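Local coordinates for SusD homolog (Bacteroides thetaiotaomicron, PDB 3EHM), which probably binds mucin O-glycans as a SusD-like, tetratricopeptide-repeat lipoprotein of the outer membrane, aiding glycan use by this gut bacterium, at residues A[454-464]-A[519-530]. Sequence-based numbering, arbitrary orientation.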
ATOM      1  N   THR A 454       1.971  -3.983   3.914  1.00 13.47           N
ATOM      2  CA  THR A 454       1.274  -4.210   5.178  1.00 13.25           C
ATOM      3  C   THR A 454       0.631  -5.599   5.175  1.00 12.23           C
ATOM      4  O   THR A 454       0.741  -6.348   6.149  1.00 11.56           O
ATOM      5  CB  THR A 454       0.172  -3.150   5.400  1.00 13.19           C
ATOM      6  OG1 THR A 454       0.777  -1.857   5.514  1.00 14.67           O
ATOM      7  CG2 THR A 454      -0.620  -3.445   6.664  1.00 13.45           C
ATOM      8  N   GLU A 455      -0.034  -5.944   4.077  1.00 11.84           N
ATOM      9  CA  GLU A 455      -0.688  -7.240   3.987  1.00 12.88           C
ATOM     10  C   GLU A 455       0.293  -8.401   4.011  1.00 11.63           C
ATOM     11  O   GLU A 455      -0.020  -9.463   4.549  1.00 12.27           O
ATOM     12  CB  GLU A 455      -1.580  -7.304   2.744  1.00 13.43           C
ATOM     13  CG  GLU A 455      -2.869  -6.527   2.929  1.00 14.70           C
ATOM     14  CD  GLU A 455      -3.731  -7.105   4.043  1.00 19.53           C
ATOM     15  OE1 GLU A 455      -4.477  -8.072   3.779  1.00 21.81           O
ATOM     16  OE2 GLU A 455      -3.651  -6.608   5.188  1.00 18.85           O
ATOM     17  N   TYR A 456       1.475  -8.212   3.434  1.00 11.83           N
ATOM     18  CA  TYR A 456       2.483  -9.268   3.453  1.00 11.79           C
ATOM     19  C   TYR A 456       2.956  -9.488   4.890  1.00 11.24           C
ATOM     20  O   TYR A 456       3.044 -10.621   5.364  1.00 12.14           O
ATOM     21  CB  TYR A 456       3.693  -8.900   2.595  1.00 12.61           C
ATOM     22  CG  TYR A 456       4.859  -9.840   2.816  1.00 11.83           C
ATOM     23  CD1 TYR A 456       4.870 -11.116   2.249  1.00 11.55           C
ATOM     24  CD2 TYR A 456       5.920  -9.480   3.654  1.00 12.31           C
ATOM     25  CE1 TYR A 456       5.905 -12.014   2.512  1.00 14.59           C
ATOM     26  CE2 TYR A 456       6.960 -10.370   3.925  1.00 13.89           C
ATOM     27  CZ  TYR A 456       6.944 -11.635   3.351  1.00 15.59           C
ATOM     28  OH  TYR A 456       7.961 -12.521   3.617  1.00 16.64           O
ATOM     29  N   ARG A 457       3.271  -8.398   5.577  1.00 10.28           N
ATOM     30  CA  ARG A 457       3.732  -8.478   6.959  1.00 11.07           C
ATOM     31  C   ARG A 457       2.685  -9.102   7.876  1.00 11.97           C
ATOM     32  O   ARG A 457       3.021  -9.836   8.807  1.00 12.81           O
ATOM     33  CB  ARG A 457       4.104  -7.086   7.471  1.00 10.35           C
ATOM     34  CG  ARG A 457       5.397  -6.526   6.886  1.00 11.26           C
ATOM     35  CD  ARG A 457       5.628  -5.100   7.361  1.00 11.77           C
ATOM     36  NE  ARG A 457       4.724  -4.158   6.706  1.00 11.79           N
ATOM     37  CZ  ARG A 457       4.464  -2.937   7.161  1.00 12.59           C
ATOM     38  NH1 ARG A 457       5.031  -2.509   8.283  1.00 12.11           N
ATOM     39  NH2 ARG A 457       3.644  -2.137   6.494  1.00 12.68           N
ATOM     40  N   ARG A 458       1.413  -8.820   7.611  1.00 13.43           N
ATOM     41  CA  ARG A 458       0.337  -9.367   8.434  1.00 12.98           C
ATOM     42  C   ARG A 458       0.115 -10.861   8.216  1.00 13.45           C
ATOM     43  O   ARG A 458      -0.013 -11.619   9.181  1.00 12.54           O
ATOM     44  CB  ARG A 458      -0.982  -8.631   8.158  1.00 13.68           C
ATOM     45  CG  ARG A 458      -2.195  -9.236   8.876  1.00 12.16           C
ATOM     46  CD  ARG A 458      -3.488  -8.480   8.561  1.00 15.42           C
ATOM     47  NE  ARG A 458      -3.989  -8.705   7.202  1.00 11.67           N
ATOM     48  CZ  ARG A 458      -4.794  -9.703   6.852  1.00 15.62           C
ATOM     49  NH1 ARG A 458      -5.201 -10.582   7.761  1.00 12.46           N
ATOM     50  NH2 ARG A 458      -5.202  -9.819   5.591  1.00 13.29           N
ATOM     51  N   THR A 459       0.098 -11.278   6.951  1.00 12.54           N
ATOM     52  CA  THR A 459      -0.174 -12.669   6.588  1.00 12.37           C
ATOM     53  C   THR A 459       0.999 -13.554   6.184  1.00 13.45           C
ATOM     54  O   THR A 459       0.947 -14.774   6.357  1.00 14.68           O
ATOM     55  CB  THR A 459      -1.173 -12.729   5.426  1.00 12.24           C
ATOM     56  OG1 THR A 459      -0.524 -12.300   4.221  1.00 10.36           O
ATOM     57  CG2 THR A 459      -2.362 -11.817   5.699  1.00 13.97           C
ATOM     58  N   GLY A 460       2.040 -12.953   5.623  1.00 12.71           N
ATOM     59  CA  GLY A 460       3.179 -13.732   5.173  1.00 13.03           C
ATOM     60  C   GLY A 460       3.032 -14.022   3.689  1.00 11.95           C
ATOM     61  O   GLY A 460       3.864 -14.705   3.092  1.00 11.58           O
ATOM     62  N   PHE A 461       1.969 -13.490   3.089  1.00 12.47           N
ATOM     63  CA  PHE A 461       1.713 -13.691   1.667  1.00 13.80           C
ATOM     64  C   PHE A 461       1.680 -12.380   0.876  1.00 13.60           C
ATOM     65  O   PHE A 461       1.337 -11.323   1.403  1.00 12.03           O
ATOM     66  CB  PHE A 461       0.377 -14.413   1.460  1.00 13.35           C
ATOM     67  CG  PHE A 461       0.253 -15.706   2.215  1.00 14.03           C
ATOM     68  CD1 PHE A 461       1.256 -16.672   2.154  1.00 14.25           C
ATOM     69  CD2 PHE A 461      -0.894 -15.978   2.953  1.00 14.72           C
ATOM     70  CE1 PHE A 461       1.114 -17.893   2.818  1.00 11.28           C
ATOM     71  CE2 PHE A 461      -1.048 -17.193   3.618  1.00 13.27           C
ATOM     72  CZ  PHE A 461      -0.038 -18.154   3.548  1.00 14.05           C
ATOM     73  N   PRO A 462       2.065 -12.435  -0.406  1.00 14.59           N
ATOM     74  CA  PRO A 462       2.515 -13.647  -1.094  1.00 13.57           C
ATOM     75  C   PRO A 462       3.990 -13.878  -0.778  1.00 13.81           C
ATOM     76  O   PRO A 462       4.638 -13.014  -0.191  1.00 11.55           O
ATOM     77  CB  PRO A 462       2.294 -13.298  -2.561  1.00 13.18           C
ATOM     78  CG  PRO A 462       2.648 -11.837  -2.587  1.00 14.36           C
ATOM     79  CD  PRO A 462       1.952 -11.305  -1.346  1.00 14.20           C
ATOM     80  N   TYR A 463       4.521 -15.042  -1.143  1.00 13.68           N
ATOM     81  CA  TYR A 463       5.933 -15.300  -0.904  1.00 14.36           C
ATOM     82  C   TYR A 463       6.685 -14.329  -1.808  1.00 12.90           C
ATOM     83  O   TYR A 463       6.259 -14.064  -2.930  1.00 12.96           O
ATOM     84  CB  TYR A 463       6.292 -16.750  -1.247  1.00 14.35           C
ATOM     85  CG  TYR A 463       5.680 -17.772  -0.307  1.00 15.92           C
ATOM     86  CD1 TYR A 463       5.367 -17.437   1.015  1.00 16.33           C
ATOM     87  CD2 TYR A 463       5.447 -19.083  -0.728  1.00 16.21           C
ATOM     88  CE1 TYR A 463       4.837 -18.385   1.894  1.00 13.83           C
ATOM     89  CE2 TYR A 463       4.921 -20.039   0.144  1.00 14.56           C
ATOM     90  CZ  TYR A 463       4.619 -19.680   1.449  1.00 15.60           C
ATOM     91  OH  TYR A 463       4.101 -20.617   2.307  1.00 13.94           O
ATOM     92  N   LEU A 464       7.804 -13.805  -1.322  1.00 14.46           N
ATOM     93  CA  LEU A 464       8.566 -12.823  -2.078  1.00 14.40           C
ATOM     94  C   LEU A 464       9.966 -13.263  -2.462  1.00 16.77           C
ATOM     95  O   LEU A 464      10.546 -14.155  -1.843  1.00 16.60           O
ATOM     96  CB  LEU A 464       8.698 -11.536  -1.261  1.00 14.60           C
ATOM     97  CG  LEU A 464       7.447 -10.998  -0.570  1.00 14.34           C
ATOM     98  CD1 LEU A 464       7.847  -9.919   0.421  1.00 15.52           C
ATOM     99  CD2 LEU A 464       6.473 -10.462  -1.599  1.00 13.10           C
ATOM    100  N   LEU A 519       4.869  -5.546  14.041  1.00 15.67           N
ATOM    101  CA  LEU A 519       3.775  -4.693  14.457  1.00 15.13           C
ATOM    102  C   LEU A 519       2.645  -5.496  15.082  1.00 14.82           C
ATOM    103  O   LEU A 519       2.641  -6.726  15.038  1.00 15.00           O
ATOM    104  CB  LEU A 519       3.285  -3.851  13.276  1.00 15.18           C
ATOM    105  CG  LEU A 519       4.374  -2.874  12.811  1.00 13.62           C
ATOM    106  CD1 LEU A 519       3.889  -2.054  11.616  1.00 14.66           C
ATOM    107  CD2 LEU A 519       4.749  -1.954  13.969  1.00 15.29           C
ATOM    108  N   TRP A 520       1.694  -4.782  15.667  1.00 15.84           N
ATOM    109  CA  TRP A 520       0.563  -5.383  16.362  1.00 16.20           C
ATOM    110  C   TRP A 520      -0.301  -6.383  15.598  1.00 16.30           C
ATOM    111  O   TRP A 520      -0.661  -7.426  16.149  1.00 15.44           O
ATOM    112  CB  TRP A 520      -0.330  -4.272  16.920  1.00 16.87           C
ATOM    113  CG  TRP A 520      -1.566  -4.773  17.612  1.00 19.99           C
ATOM    114  CD1 TRP A 520      -1.627  -5.516  18.760  1.00 19.77           C
ATOM    115  CD2 TRP A 520      -2.919  -4.571  17.191  1.00 19.60           C
ATOM    116  NE1 TRP A 520      -2.940  -5.788  19.078  1.00 21.28           N
ATOM    117  CE2 TRP A 520      -3.752  -5.221  18.131  1.00 19.80           C
ATOM    118  CE3 TRP A 520      -3.510  -3.906  16.109  1.00 19.92           C
ATOM    119  CZ2 TRP A 520      -5.144  -5.223  18.023  1.00 19.88           C
ATOM    120  CZ3 TRP A 520      -4.900  -3.908  16.001  1.00 21.10           C
ATOM    121  CH2 TRP A 520      -5.699  -4.565  16.955  1.00 20.66           C
ATOM    122  N   TRP A 521      -0.641  -6.080  14.346  1.00 14.76           N
ATOM    123  CA  TRP A 521      -1.499  -6.978  13.570  1.00 15.13           C
ATOM    124  C   TRP A 521      -0.858  -8.207  12.926  1.00 14.85           C
ATOM    125  O   TRP A 521      -1.541  -8.964  12.233  1.00 15.76           O
ATOM    126  CB  TRP A 521      -2.279  -6.193  12.503  1.00 13.31           C
ATOM    127  CG  TRP A 521      -1.536  -5.048  11.856  1.00 13.32           C
ATOM    128  CD1 TRP A 521      -1.859  -3.720  11.925  1.00 15.17           C
ATOM    129  CD2 TRP A 521      -0.364  -5.131  11.037  1.00 12.89           C
ATOM    130  NE1 TRP A 521      -0.961  -2.972  11.202  1.00 13.19           N
ATOM    131  CE2 TRP A 521      -0.032  -3.811  10.645  1.00 13.75           C
ATOM    132  CE3 TRP A 521       0.440  -6.191  10.595  1.00 14.31           C
ATOM    133  CZ2 TRP A 521       1.072  -3.524   9.832  1.00 11.81           C
ATOM    134  CZ3 TRP A 521       1.541  -5.903   9.783  1.00 11.54           C
ATOM    135  CH2 TRP A 521       1.844  -4.578   9.412  1.00 12.55           C
ATOM    136  N   VAL A 522       0.433  -8.429  13.152  1.00 14.52           N
ATOM    137  CA  VAL A 522       1.079  -9.595  12.556  1.00 14.33           C
ATOM    138  C   VAL A 522       0.474 -10.842  13.186  1.00 15.92           C
ATOM    139  O   VAL A 522       0.504 -11.001  14.405  1.00 15.18           O
ATOM    140  CB  VAL A 522       2.601  -9.593  12.794  1.00 16.11           C
ATOM    141  CG1 VAL A 522       3.215 -10.879  12.231  1.00 15.13           C
ATOM    142  CG2 VAL A 522       3.226  -8.378  12.126  1.00 12.70           C
ATOM    143  N   ARG A 523      -0.076 -11.724  12.359  1.00 15.86           N
ATOM    144  CA  ARG A 523      -0.710 -12.928  12.878  1.00 18.10           C
ATOM    145  C   ARG A 523       0.280 -13.943  13.425  1.00 19.18           C
ATOM    146  O   ARG A 523       1.445 -13.986  13.021  1.00 18.31           O
ATOM    147  CB  ARG A 523      -1.586 -13.584  11.803  1.00 16.94           C
ATOM    148  CG  ARG A 523      -0.841 -14.257  10.656  1.00 17.75           C
ATOM    149  CD  ARG A 523      -1.845 -14.681   9.592  1.00 17.62           C
ATOM    150  NE  ARG A 523      -1.265 -15.432   8.482  1.00 16.34           N
ATOM    151  CZ  ARG A 523      -1.526 -16.710   8.228  1.00 16.70           C
ATOM    152  NH1 ARG A 523      -2.352 -17.394   9.009  1.00 14.17           N
ATOM    153  NH2 ARG A 523      -0.985 -17.300   7.172  1.00 15.41           N
ATOM    154  N   SER A 524      -0.196 -14.756  14.359  1.00 19.50           N
ATOM    155  CA  SER A 524       0.626 -15.789  14.965  1.00 21.00           C
ATOM    156  C   SER A 524       0.849 -16.908  13.961  1.00 19.68           C
ATOM    157  O   SER A 524       0.042 -17.106  13.049  1.00 19.34           O
ATOM    158  CB  SER A 524      -0.065 -16.353  16.208  1.00 23.09           C
ATOM    159  OG  SER A 524      -0.190 -15.354  17.206  1.00 29.29           O
ATOM    160  N   ASN A 525       1.950 -17.632  14.130  1.00 19.69           N
ATOM    161  CA  ASN A 525       2.268 -18.750  13.251  1.00 19.51           C
ATOM    162  C   ASN A 525       2.328 -18.311  11.789  1.00 18.13           C
ATOM    163  O   ASN A 525       1.898 -19.046  10.899  1.00 17.49           O
ATOM    164  CB  ASN A 525       1.210 -19.850  13.418  1.00 20.75           C
ATOM    165  CG  ASN A 525       0.928 -20.178  14.883  1.00 25.40           C
ATOM    166  OD1 ASN A 525       1.763 -20.759  15.577  1.00 26.25           O
ATOM    167  ND2 ASN A 525      -0.254 -19.798  15.358  1.00 24.53           N
ATOM    168  N   ARG A 526       2.861 -17.117  11.540  1.00 17.82           N
ATOM    169  CA  ARG A 526       2.965 -16.600  10.175  1.00 16.61           C
ATOM    170  C   ARG A 526       3.852 -17.525   9.334  1.00 16.71           C
ATOM    171  O   ARG A 526       4.989 -17.826   9.709  1.00 16.44           O
ATOM    172  CB  ARG A 526       3.545 -15.184  10.190  1.00 17.09           C
ATOM    173  CG  ARG A 526       3.418 -14.449   8.867  1.00 15.57           C
ATOM    174  CD  ARG A 526       3.962 -13.032   8.981  1.00 16.85           C
ATOM    175  NE  ARG A 526       5.393 -13.029   9.278  1.00 18.40           N
ATOM    176  CZ  ARG A 526       6.098 -11.942   9.570  1.00 18.68           C
ATOM    177  NH1 ARG A 526       5.510 -10.754   9.616  1.00 16.60           N
ATOM    178  NH2 ARG A 526       7.400 -12.042   9.800  1.00 21.29           N
ATOM    179  N   PRO A 527       3.344 -17.979   8.177  1.00 17.65           N
ATOM    180  CA  PRO A 527       4.057 -18.879   7.261  1.00 18.72           C
ATOM    181  C   PRO A 527       5.287 -18.271   6.594  1.00 20.29           C
ATOM    182  O   PRO A 527       5.430 -17.049   6.510  1.00 20.86           O
ATOM    183  CB  PRO A 527       2.992 -19.246   6.222  1.00 17.81           C
ATOM    184  CG  PRO A 527       1.680 -18.895   6.884  1.00 21.59           C
ATOM    185  CD  PRO A 527       2.013 -17.650   7.642  1.00 17.94           C
ATOM    186  N   LYS A 528       6.163 -19.149   6.113  1.00 20.49           N
ATOM    187  CA  LYS A 528       7.389 -18.760   5.420  1.00 21.88           C
ATOM    188  C   LYS A 528       7.567 -19.713   4.241  1.00 21.10           C
ATOM    189  O   LYS A 528       7.221 -20.889   4.340  1.00 21.17           O
ATOM    190  CB  LYS A 528       8.584 -18.886   6.361  1.00 23.86           C
ATOM    191  CG  LYS A 528       8.549 -17.912   7.523  1.00 27.22           C
ATOM    192  CD  LYS A 528       9.382 -18.402   8.698  1.00 29.95           C
ATOM    193  CE  LYS A 528      10.841 -18.600   8.326  1.00 31.82           C
ATOM    194  NZ  LYS A 528      11.647 -19.000   9.520  1.00 33.92           N
ATOM    195  N   GLN A 529       8.098 -19.215   3.128  1.00 19.99           N
ATOM    196  CA  GLN A 529       8.306 -20.073   1.966  1.00 19.28           C
ATOM    197  C   GLN A 529       9.362 -21.128   2.288  1.00 19.73           C
ATOM    198  O   GLN A 529      10.393 -20.815   2.874  1.00 17.15           O
ATOM    199  CB  GLN A 529       8.768 -19.253   0.757  1.00 19.52           C
ATOM    200  CG  GLN A 529       9.040 -20.113  -0.475  1.00 19.04           C
ATOM    201  CD  GLN A 529       9.526 -19.311  -1.664  1.00 22.09           C
ATOM    202  OE1 GLN A 529      10.142 -18.255  -1.508  1.00 21.69           O
ATOM    203  NE2 GLN A 529       9.273 -19.820  -2.864  1.00 21.99           N
ATOM    204  N   PRO A 530       9.116 -22.395   1.907  1.00 20.80           N
ATOM    205  CA  PRO A 530      10.071 -23.476   2.171  1.00 22.88           C
ATOM    206  C   PRO A 530      11.440 -23.149   1.580  1.00 25.10           C
ATOM    207  O   PRO A 530      11.547 -22.350   0.652  1.00 25.09           O
ATOM    208  CB  PRO A 530       9.435 -24.683   1.478  1.00 22.70           C
ATOM    209  CG  PRO A 530       7.974 -24.376   1.509  1.00 21.30           C
ATOM    210  CD  PRO A 530       7.934 -22.902   1.188  1.00 21.12           C
TER
HETATM  211  O   HOH W   1       6.112 -15.388   4.354  1.00 10.48           O
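Arg458 and Val522 bring the backbones within 4.2 Å (CA to CA), where the C-terminal tail 519-530 runs alongside the last turn of helix 449-459 and follows the chain beyond it. The helix end offers its last carbonyls to the tail. Arg523 N donates almost straight to Arg458 O, at 169°. The Arg523 side chain then reaches Thr459 O side-on, with NE at 3.1 Å and NH2 at 3.3 Å. Both nitrogens hold one oxygen, which lies near the guanidinium plane. Arg523 NH1 pairs with Glu431. Arg526 NH1 meets Arg457 O at 2.8 Å, on a lone pair in the carbonyl plane; a bend at chi3 (63°) turns its guanidinium to that oxygen. Its NH2 pairs with Glu487. Gly460 has positive phi, and a side chain there would run into Arg526 CG and Pro527 O. A water donates to both Gly460 O and Pro527 O. Thr454 CG2 sits over one face of the Trp521 indole, 3.6 Å from CZ2, while Arg457 CB meets the ring edge. The Arg457 guanidinium stands nearly perpendicular to this ring, with Trp521 CH2 over one face; its NH1 hydrogen-bonds to Asp138 O and Glu487 O. Farther on, Gln529 CB lies over the Tyr463 ring, 3.7 Å from its centroid. Gln529 OE1 and NE2 bond to Arg484 and Ile413 O. Without the ring of Tyr463, as with an alanine here, Gln529 CB is likely to lose the aromatic face it lies on, leaving a gap there. Two arginines thus satisfy carbonyls at the negative end of the helix dipole, which probably favours their positive charge.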